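Local coordinates for protein 3-dehydroshikimate dehydratase (Pseudomonas putida, PDB 5HMQ) that converts 3-dehydroshikimate to protocatechuate, releasing water, with the help of a divalent metal cation, at residues Ala311-Trp316 / Ile343-Glu348; Leu335-Asp340 / Phe428-Asn433; Leu411-Gln416 / Ser464-Ala469. All blocks are in the same frame, centred on the assembly; numbering follows the deposited sequence.

Contact 1 of 3, residues Ala311-Trp316 / Ile343-Glu348; sequences ARLGNW and IVLNAE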
loop_
_atom_site.group_PDB
_atom_site.type_symbol
_atom_site.label_atom_id
_atom_site.label_comp_id
_atom_site.label_asym_id
_atom_site.label_seq_id
_atom_site.Cartn_x
_atom_site.Cartn_y
_atom_site.Cartn_z
ATOM N N ALA C 311 -27.517 -5.149 18.988
ATOM C CA ALA C 311 -28.766 -4.571 19.466
ATOM C C ALA C 311 -28.809 -3.079 19.171
ATOM O O ALA C 311 -29.863 -2.536 18.818
ATOM C CB ALA C 311 -28.936 -4.835 20.960
ATOM N N ARG C 312 -27.668 -2.400 19.316
ATOM C CA ARG C 312 -27.606 -0.974 19.022
ATOM C C ARG C 312 -27.823 -0.710 17.537
ATOM O O ARG C 312 -28.508 0.250 17.165
ATOM C CB ARG C 312 -26.255 -0.419 19.477
ATOM C CG ARG C 312 -26.326 0.893 20.228
ATOM C CD ARG C 312 -24.996 1.215 20.895
ATOM N NE ARG C 312 -24.517 0.109 21.721
ATOM C CZ ARG C 312 -23.363 -0.525 21.533
ATOM N NH1 ARG C 312 -22.550 -0.159 20.552
ATOM N NH2 ARG C 312 -23.016 -1.521 22.336
ATOM N N LEU C 313 -27.253 -1.555 16.675
ATOM C CA LEU C 313 -27.484 -1.411 15.242
ATOM C C LEU C 313 -28.927 -1.739 14.884
ATOM O O LEU C 313 -29.522 -1.084 14.020
ATOM C CB LEU C 313 -26.518 -2.300 14.458
ATOM C CG LEU C 313 -26.576 -2.173 12.935
ATOM C CD1 LEU C 313 -26.356 -0.730 12.508
ATOM C CD2 LEU C 313 -25.552 -3.089 12.283
ATOM N N GLY C 314 -29.502 -2.749 15.539
ATOM C CA GLY C 314 -30.905 -3.055 15.322
ATOM C C GLY C 314 -31.821 -1.908 15.700
ATOM O O GLY C 314 -32.818 -1.658 15.023
ATOM N N ASN C 315 -31.480 -1.181 16.767
ATOM C CA ASN C 315 -32.273 -0.017 17.154
ATOM C C ASN C 315 -32.254 1.041 16.058
ATOM O O ASN C 315 -33.294 1.608 15.708
ATOM C CB ASN C 315 -31.754 0.569 18.471
ATOM C CG ASN C 315 -32.045 -0.316 19.667
ATOM O OD1 ASN C 315 -32.868 -1.222 19.597
ATOM N ND2 ASN C 315 -31.380 -0.040 20.781
ATOM N N TRP C 316 -31.067 1.326 15.515
ATOM C CA TRP C 316 -30.948 2.234 14.382
ATOM C C TRP C 316 -31.878 1.805 13.258
ATOM O O TRP C 316 -32.544 2.636 12.638
ATOM C CB TRP C 316 -29.497 2.275 13.902
ATOM C CG TRP C 316 -28.663 3.294 14.606
ATOM C CD1 TRP C 316 -28.388 3.347 15.942
ATOM C CD2 TRP C 316 -27.945 4.375 14.004
ATOM N NE1 TRP C 316 -27.566 4.414 16.213
ATOM C CE2 TRP C 316 -27.277 5.060 15.040
ATOM C CE3 TRP C 316 -27.811 4.839 12.692
ATOM C CZ2 TRP C 316 -26.485 6.180 14.804
ATOM C CZ3 TRP C 316 -27.026 5.953 12.460
ATOM C CH2 TRP C 316 -26.370 6.610 13.510
ATOM N N ILE C 343 -31.928 -7.253 5.992
ATOM C CA ILE C 343 -30.680 -7.028 6.712
ATOM C C ILE C 343 -30.545 -8.094 7.789
ATOM O O ILE C 343 -31.459 -8.283 8.600
ATOM C CB ILE C 343 -30.618 -5.618 7.328
ATOM C CG1 ILE C 343 -30.550 -4.568 6.221
ATOM C CG2 ILE C 343 -29.409 -5.491 8.242
ATOM C CD1 ILE C 343 -30.579 -3.148 6.717
ATOM N N VAL C 344 -29.415 -8.794 7.790
ATOM C CA VAL C 344 -29.151 -9.887 8.719
ATOM C C VAL C 344 -28.103 -9.413 9.720
ATOM O O VAL C 344 -26.995 -9.023 9.331
ATOM C CB VAL C 344 -28.675 -11.144 7.974
ATOM C CG1 VAL C 344 -28.371 -12.268 8.954
ATOM C CG2 VAL C 344 -29.690 -11.564 6.905
ATOM N N LEU C 345 -28.447 -9.444 11.007
ATOM C CA LEU C 345 -27.522 -9.090 12.079
ATOM C C LEU C 345 -26.953 -10.379 12.666
ATOM O O LEU C 345 -27.659 -11.121 13.355
ATOM C CB LEU C 345 -28.217 -8.253 13.151
ATOM C CG LEU C 345 -28.862 -6.938 12.704
ATOM C CD1 LEU C 345 -29.385 -6.168 13.906
ATOM C CD2 LEU C 345 -27.875 -6.092 11.911
ATOM N N ASN C 346 -25.681 -10.645 12.380
ATOM C CA ASN C 346 -25.030 -11.902 12.742
ATOM C C ASN C 346 -24.195 -11.663 13.996
ATOM O O ASN C 346 -23.125 -11.052 13.940
ATOM C CB ASN C 346 -24.185 -12.408 11.576
ATOM C CG ASN C 346 -23.548 -13.761 11.847
ATOM O OD1 ASN C 346 -23.721 -14.346 12.915
ATOM N ND2 ASN C 346 -22.819 -14.273 10.861
ATOM N N ALA C 347 -24.696 -12.141 15.136
ATOM C CA ALA C 347 -23.984 -12.055 16.404
ATOM C C ALA C 347 -23.544 -13.418 16.920
ATOM O O ALA C 347 -23.149 -13.532 18.086
ATOM C CB ALA C 347 -24.852 -11.352 17.453
ATOM N N GLU C 348 -23.606 -14.448 16.088
ATOM C CA GLU C 348 -23.204 -15.790 16.498
ATOM C C GLU C 348 -21.695 -15.846 16.705
ATOM O O GLU C 348 -20.940 -15.548 15.771
ATOM C CB GLU C 348 -23.637 -16.814 15.453
ATOM C CG GLU C 348 -23.243 -18.253 15.766
ATOM C CD GLU C 348 -24.097 -18.891 16.851
ATOM O OE1 GLU C 348 -24.921 -18.185 17.474
ATOM O OE2 GLU C 348 -23.949 -20.110 17.078
#
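L345, on the face of strand 341-346 turned to helix 307-319, divides its two methyl groups between neighbouring residues of the helix, L313 and G314. CD1 settles on the helix backbone, 3.7 Å from G314 CA and 3.8 Å from G314 N, while CD2 meets the CD2 methyl of L313 at 3.8 Å. The backbones come within 7.6 Å of each other, measured from G314 CA to L345 CA, and G314, with no side chain, leaves its CA and N open to the L345 methyl. The leucine chain runs out with CG anti to its own carbonyl carbon (chi1 -58°), which carries both methyls over to the helix. L313 turns the other way, its CG anti to the backbone nitrogen (chi1 -176°), and the two leucines cross obliquely, meeting through a single methyl each. F303 of strand 295-304 touches both of them, and L317, one turn further along the helix, also packs on L345. At the last residue of the strand, N346 OD1 accepts from the backbone N of E348 at 3.2 Å, forming an Asx turn where the strand gives way to a turn; N346 ND2 is held meanwhile by E302 OE2. No hydrogen bond or charge pair joins the two segments. The three residues that meet are all buried, so the helix is held against the sheet at this point by apolar van der Waals packing, without a polar link between the segments.

Contact 2 of 3, residues Leu335-Asp340 / Phe428-Asn433; sequences LLRQGD and FSLDNN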
loop_
_atom_site.group_PDB
_atom_site.type_symbol
_atom_site.label_atom_id
_atom_site.label_comp_id
_atom_site.label_asym_id
_atom_site.label_seq_id
_atom_site.Cartn_x
_atom_site.Cartn_y
_atom_site.Cartn_z
ATOM N N LEU C 335 -32.990 -11.035 11.833
ATOM C CA LEU C 335 -33.378 -10.586 10.505
ATOM C C LEU C 335 -34.283 -9.370 10.636
ATOM O O LEU C 335 -35.262 -9.399 11.392
ATOM C CB LEU C 335 -34.089 -11.702 9.739
ATOM C CG LEU C 335 -34.667 -11.325 8.374
ATOM C CD1 LEU C 335 -33.553 -10.907 7.428
ATOM C CD2 LEU C 335 -35.462 -12.477 7.787
ATOM N N LEU C 336 -33.955 -8.307 9.907
ATOM C CA LEU C 336 -34.792 -7.118 9.848
ATOM C C LEU C 336 -35.159 -6.838 8.399
ATOM O O LEU C 336 -34.382 -7.108 7.479
ATOM C CB LEU C 336 -34.119 -5.878 10.463
ATOM C CG LEU C 336 -34.014 -5.820 11.989
ATOM C CD1 LEU C 336 -32.850 -6.645 12.518
ATOM C CD2 LEU C 336 -33.994 -4.384 12.506
ATOM N N ARG C 337 -36.361 -6.299 8.205
ATOM C CA ARG C 337 -36.953 -6.240 6.881
ATOM C C ARG C 337 -37.706 -4.930 6.708
ATOM O O ARG C 337 -38.336 -4.436 7.647
ATOM C CB ARG C 337 -37.889 -7.440 6.693
ATOM C CG ARG C 337 -38.227 -7.810 5.274
ATOM C CD ARG C 337 -38.969 -9.139 5.290
ATOM N NE ARG C 337 -38.483 -10.056 4.262
ATOM C CZ ARG C 337 -38.677 -11.372 4.282
ATOM N NH1 ARG C 337 -39.350 -11.930 5.279
ATOM N NH2 ARG C 337 -38.198 -12.129 3.304
ATOM N N GLN C 338 -37.633 -4.371 5.502
ATOM C CA GLN C 338 -38.438 -3.207 5.136
ATOM C C GLN C 338 -38.491 -3.127 3.622
ATOM O O GLN C 338 -37.449 -2.982 2.975
ATOM C CB GLN C 338 -37.860 -1.917 5.717
ATOM C CG GLN C 338 -38.637 -0.671 5.312
ATOM C CD GLN C 338 -38.127 0.591 5.983
ATOM O OE1 GLN C 338 -38.701 1.666 5.820
ATOM N NE2 GLN C 338 -37.042 0.467 6.736
ATOM N N GLY C 339 -39.692 -3.201 3.062
ATOM C CA GLY C 339 -39.828 -3.200 1.617
ATOM C C GLY C 339 -39.118 -4.393 1.004
ATOM O O GLY C 339 -39.391 -5.553 1.345
ATOM N N ASP C 340 -38.175 -4.124 0.107
ATOM C CA ASP C 340 -37.376 -5.167 -0.512
ATOM C C ASP C 340 -35.973 -5.220 0.093
ATOM O O ASP C 340 -35.086 -5.882 -0.457
ATOM C CB ASP C 340 -37.322 -4.915 -2.028
ATOM C CG ASP C 340 -36.626 -6.016 -2.799
ATOM O OD1 ASP C 340 -37.270 -7.061 -3.031
ATOM O OD2 ASP C 340 -35.446 -5.840 -3.179
ATOM N N PHE C 428 -35.008 -19.231 9.671
ATOM C CA PHE C 428 -35.504 -18.287 10.659
ATOM C C PHE C 428 -36.903 -18.673 11.117
ATOM O O PHE C 428 -37.605 -19.455 10.469
ATOM C CB PHE C 428 -35.522 -16.860 10.095
ATOM C CG PHE C 428 -34.159 -16.305 9.786
ATOM C CD1 PHE C 428 -33.517 -16.622 8.600
ATOM C CD2 PHE C 428 -33.526 -15.455 10.676
ATOM C CE1 PHE C 428 -32.265 -16.109 8.313
ATOM C CE2 PHE C 428 -32.278 -14.938 10.395
ATOM C CZ PHE C 428 -31.646 -15.266 9.211
ATOM N N SER C 429 -37.312 -18.081 12.231
ATOM C CA SER C 429 -38.643 -18.273 12.793
ATOM C C SER C 429 -39.301 -16.905 12.666
ATOM O O SER C 429 -39.262 -16.081 13.582
ATOM C CB SER C 429 -38.599 -18.765 14.237
ATOM O OG SER C 429 -38.463 -20.174 14.289
ATOM N N LEU C 430 -39.895 -16.681 11.500
ATOM C CA LEU C 430 -40.365 -15.363 11.111
ATOM C C LEU C 430 -41.640 -15.005 11.864
ATOM O O LEU C 430 -42.562 -15.819 11.970
ATOM C CB LEU C 430 -40.596 -15.332 9.598
ATOM C CG LEU C 430 -39.335 -15.405 8.726
ATOM C CD1 LEU C 430 -39.695 -15.580 7.268
ATOM C CD2 LEU C 430 -38.499 -14.156 8.885
ATOM N N ASP C 431 -41.686 -13.784 12.386
ATOM C CA ASP C 431 -42.870 -13.255 13.054
ATOM C C ASP C 431 -43.766 -12.654 11.980
ATOM O O ASP C 431 -43.513 -11.553 11.477
ATOM C CB ASP C 431 -42.469 -12.230 14.112
ATOM C CG ASP C 431 -43.657 -11.690 14.904
ATOM O OD1 ASP C 431 -44.820 -11.933 14.519
ATOM O OD2 ASP C 431 -43.416 -11.034 15.940
ATOM N N ASN C 432 -44.828 -13.383 11.626
ATOM C CA ASN C 432 -45.731 -12.970 10.555
ATOM C C ASN C 432 -46.657 -11.845 11.006
ATOM O O ASN C 432 -47.672 -11.569 10.356
ATOM C CB ASN C 432 -46.551 -14.163 10.050
ATOM C CG ASN C 432 -45.727 -15.129 9.207
ATOM O OD1 ASN C 432 -44.667 -14.772 8.687
ATOM N ND2 ASN C 432 -46.217 -16.355 9.063
ATOM N N ASN C 433 -46.316 -11.195 12.120
ATOM C CA ASN C 433 -46.941 -9.943 12.536
ATOM C C ASN C 433 -45.983 -8.757 12.509
ATOM O O ASN C 433 -46.300 -7.715 13.089
ATOM C CB ASN C 433 -47.554 -10.059 13.938
ATOM C CG ASN C 433 -48.672 -11.081 14.012
ATOM O OD1 ASN C 433 -48.902 -11.851 13.081
ATOM N ND2 ASN C 433 -49.392 -11.074 15.129
#
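L335 lays its CB against the F428 ring and sends a methyl group on to L430. CB lies 3.8 Å from F428 CE2 and 3.9 Å from F428 CD2, an oblique approach to the ring. CD2 of L335 reaches CD2 of L430 at 3.6 Å, the two leucine chains crossing at a slant. This reach depends on L335 placing CG anti to its backbone nitrogen (chi1 174°), beside the carbonyl carbon. The CB of L430 does not point at strand 333-338; the chain beyond it does the reaching, and its other methyl, CD1, comes to the edge of the R337 guanidinium, near its plane, with NH1 4.2 Å away. R337 and L430 cross at about a right angle. F428 is further fixed by H328, with which it makes an edge-to-face ring contact, and Y424 of helix 424-427 packs on L335, R337 and L430 together. Beyond L430 the chain curls in an Asx turn, D431 OD1 accepting from N433 N at 2.9 Å from above the carboxylate plane. Between the two strands runs strand 323-328, whose A325 is touched by L335, R337 and L430; the short segments are 9.8 Å apart at closest approach and inclined at 45°. Strand 333-338 and the weakly bonded strand 428-430, outermost of the sheet within the chain, are second neighbours in the mixed sheet of the VOC fold and thus pack side chain to side chain over A325.

Contact 3 of 3, residues Leu411-Gln416 / Ser464-Ala469; sequences LYLVEQ and SLFDFA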
loop_
_atom_site.group_PDB
_atom_site.type_symbol
_atom_site.label_atom_id
_atom_site.label_comp_id
_atom_site.label_asym_id
_atom_site.label_seq_id
_atom_site.Cartn_x
_atom_site.Cartn_y
_atom_site.Cartn_z
ATOM N N LEU C 411 -19.589 -12.955 -1.042
ATOM C CA LEU C 411 -20.704 -12.602 -1.918
ATOM C C LEU C 411 -21.522 -13.860 -2.178
ATOM O O LEU C 411 -21.066 -14.764 -2.886
ATOM C CB LEU C 411 -20.213 -11.990 -3.230
ATOM C CG LEU C 411 -19.499 -10.638 -3.172
ATOM C CD1 LEU C 411 -18.856 -10.321 -4.508
ATOM C CD2 LEU C 411 -20.479 -9.542 -2.785
ATOM N N TYR C 412 -22.724 -13.920 -1.607
ATOM C CA TYR C 412 -23.605 -15.062 -1.818
ATOM C C TYR C 412 -24.360 -14.921 -3.132
ATOM O O TYR C 412 -24.843 -13.839 -3.477
ATOM C CB TYR C 412 -24.611 -15.202 -0.677
ATOM C CG TYR C 412 -24.017 -15.198 0.710
ATOM C CD1 TYR C 412 -23.186 -16.223 1.138
ATOM C CD2 TYR C 412 -24.321 -14.184 1.605
ATOM C CE1 TYR C 412 -22.654 -16.224 2.412
ATOM C CE2 TYR C 412 -23.804 -14.181 2.878
ATOM C CZ TYR C 412 -22.968 -15.198 3.278
ATOM O OH TYR C 412 -22.447 -15.186 4.552
ATOM N N LEU C 413 -24.470 -16.028 -3.860
ATOM C CA LEU C 413 -25.180 -16.070 -5.135
ATOM C C LEU C 413 -26.547 -16.698 -4.884
ATOM O O LEU C 413 -26.687 -17.925 -4.886
ATOM C CB LEU C 413 -24.377 -16.846 -6.172
ATOM C CG LEU C 413 -22.925 -16.386 -6.326
ATOM C CD1 LEU C 413 -22.188 -17.238 -7.345
ATOM C CD2 LEU C 413 -22.867 -14.913 -6.708
ATOM N N VAL C 414 -27.557 -15.858 -4.674
ATOM C CA VAL C 414 -28.893 -16.306 -4.299
ATOM C C VAL C 414 -29.774 -16.294 -5.539
ATOM O O VAL C 414 -29.983 -15.242 -6.156
ATOM C CB VAL C 414 -29.490 -15.425 -3.192
ATOM C CG1 VAL C 414 -30.901 -15.881 -2.856
ATOM C CG2 VAL C 414 -28.605 -15.464 -1.956
ATOM N N GLU C 415 -30.286 -17.467 -5.902
ATOM C CA GLU C 415 -31.257 -17.615 -6.975
ATOM C C GLU C 415 -32.664 -17.648 -6.387
ATOM O O GLU C 415 -32.971 -18.496 -5.544
ATOM C CB GLU C 415 -30.970 -18.881 -7.785
ATOM C CG GLU C 415 -31.275 -18.758 -9.272
ATOM C CD GLU C 415 -30.793 -19.964 -10.062
ATOM O OE1 GLU C 415 -31.191 -21.098 -9.720
ATOM O OE2 GLU C 415 -30.003 -19.780 -11.014
ATOM N N GLN C 416 -33.495 -16.709 -6.818
ATOM C CA GLN C 416 -34.938 -16.706 -6.611
ATOM C C GLN C 416 -35.567 -18.066 -6.919
ATOM O O GLN C 416 -35.313 -18.645 -7.979
ATOM C CB GLN C 416 -35.584 -15.617 -7.489
ATOM C CG GLN C 416 -35.147 -15.604 -8.976
ATOM C CD GLN C 416 -33.650 -15.382 -9.179
ATOM O OE1 GLN C 416 -33.009 -14.652 -8.422
ATOM N NE2 GLN C 416 -33.085 -16.056 -10.171
ATOM N N SER C 464 -14.463 -7.825 -13.921
ATOM C CA SER C 464 -14.255 -9.099 -14.599
ATOM C C SER C 464 -15.180 -10.195 -14.076
ATOM O O SER C 464 -15.903 -10.820 -14.857
ATOM C CB SER C 464 -12.787 -9.531 -14.480
ATOM O OG SER C 464 -12.411 -9.753 -13.132
ATOM N N LEU C 465 -15.181 -10.434 -12.762
ATOM C CA LEU C 465 -15.963 -11.540 -12.219
ATOM C C LEU C 465 -17.461 -11.321 -12.386
ATOM O O LEU C 465 -18.205 -12.287 -12.588
ATOM C CB LEU C 465 -15.631 -11.759 -10.742
ATOM C CG LEU C 465 -14.438 -12.665 -10.422
ATOM C CD1 LEU C 465 -13.122 -11.937 -10.658
ATOM C CD2 LEU C 465 -14.519 -13.195 -8.996
ATOM N N PHE C 466 -17.927 -10.077 -12.293
ATOM C CA PHE C 466 -19.356 -9.791 -12.289
ATOM C C PHE C 466 -19.788 -8.871 -13.424
ATOM O O PHE C 466 -20.958 -8.467 -13.468
ATOM C CB PHE C 466 -19.757 -9.203 -10.934
ATOM C CG PHE C 466 -19.510 -10.135 -9.786
ATOM C CD1 PHE C 466 -20.404 -11.154 -9.505
ATOM C CD2 PHE C 466 -18.371 -10.013 -9.010
ATOM C CE1 PHE C 466 -20.174 -12.023 -8.457
ATOM C CE2 PHE C 466 -18.136 -10.878 -7.962
ATOM C CZ PHE C 466 -19.038 -11.886 -7.684
ATOM N N ASP C 467 -18.879 -8.532 -14.340
ATOM C CA ASP C 467 -19.193 -7.732 -15.528
ATOM C C ASP C 467 -19.837 -6.397 -15.154
ATOM O O ASP C 467 -20.790 -5.945 -15.792
ATOM C CB ASP C 467 -20.077 -8.515 -16.503
ATOM C CG ASP C 467 -20.061 -7.930 -17.905
ATOM O OD1 ASP C 467 -19.086 -7.229 -18.245
ATOM O OD2 ASP C 467 -21.021 -8.178 -18.667
ATOM N N PHE C 468 -19.316 -5.762 -14.108
ATOM C CA PHE C 468 -19.709 -4.395 -13.802
ATOM C C PHE C 468 -19.057 -3.422 -14.781
ATOM O O PHE C 468 -18.065 -3.738 -15.444
ATOM C CB PHE C 468 -19.330 -4.032 -12.365
ATOM C CG PHE C 468 -20.274 -4.574 -11.324
ATOM C CD1 PHE C 468 -21.082 -5.668 -11.593
ATOM C CD2 PHE C 468 -20.354 -3.982 -10.075
ATOM C CE1 PHE C 468 -21.949 -6.162 -10.635
ATOM C CE2 PHE C 468 -21.220 -4.470 -9.113
ATOM C CZ PHE C 468 -22.018 -5.561 -9.395
ATOM N N ALA C 469 -19.623 -2.220 -14.857
ATOM C CA ALA C 469 -19.132 -1.182 -15.751
ATOM C C ALA C 469 -18.849 0.091 -14.965
ATOM O O ALA C 469 -19.376 0.302 -13.871
ATOM C CB ALA C 469 -20.131 -0.894 -16.881
#
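The F466 ring is the flat group of this contact, and it is met by two leucine methyls from strand 410-414. CD2 of L413 lies at the ring's edge, near its plane, with CE1 4.3 Å away. L411 CD1 comes in obliquely at the far end, 3.5 Å from CZ and 3.6 Å from CE2 of F466. Both F466 and L411 have CG anti to the carbonyl carbon (chi1 -61° for the phenylalanine), and the two side chains are pointed at one another across a backbone separation of 10.8 Å from L411 CA to F466 CA. L413 reaches in only with the end of its chain. There is no hydrogen bond across the contact, which consists of three buried apolar side chains. The polar atoms nearby find partners elsewhere: F466 O accepts from Y295 OH, and Y412, on the other face of the strand from its leucine neighbours, has its OH hydrogen-bonded to E302. F466 lies at the C-terminal end of helix 455-465, and its ring packs this end against the sheet of the preceding VOC region. L411 also rests on T367 of strand 363-371, and L413 on A377 and L378 of helix 374-383; A381 of that helix packs on L465, so that this helix borders the contact, while helix 252-276 touches S464 and L465 next to it in the chain.

Overall arrangement
Contacts 1 and 2 are close neighbours, with centres 13 Å apart, joined through adjacent strands 333-338 and 341-346: I343 O lies 2.8 Å from L336 N, a probable hydrogen bond, and L345 CD1 packs 3.8 Å from L336 CD1. Contact 3 is farther off, 25 Å from contact 1 and 24 Å from contact 2 between centres, yet reaches the same sheet; E302 ties the two regions, binding N346 beside contact 1 and Y412 beside contact 3. In contact 1 the side chain of L313 is about 12 Å from that of H523, a ligand of the magnesium in the C-terminal region. The catalytic metal of E136, D167, Q193 and E241 belongs to the TIM barrel.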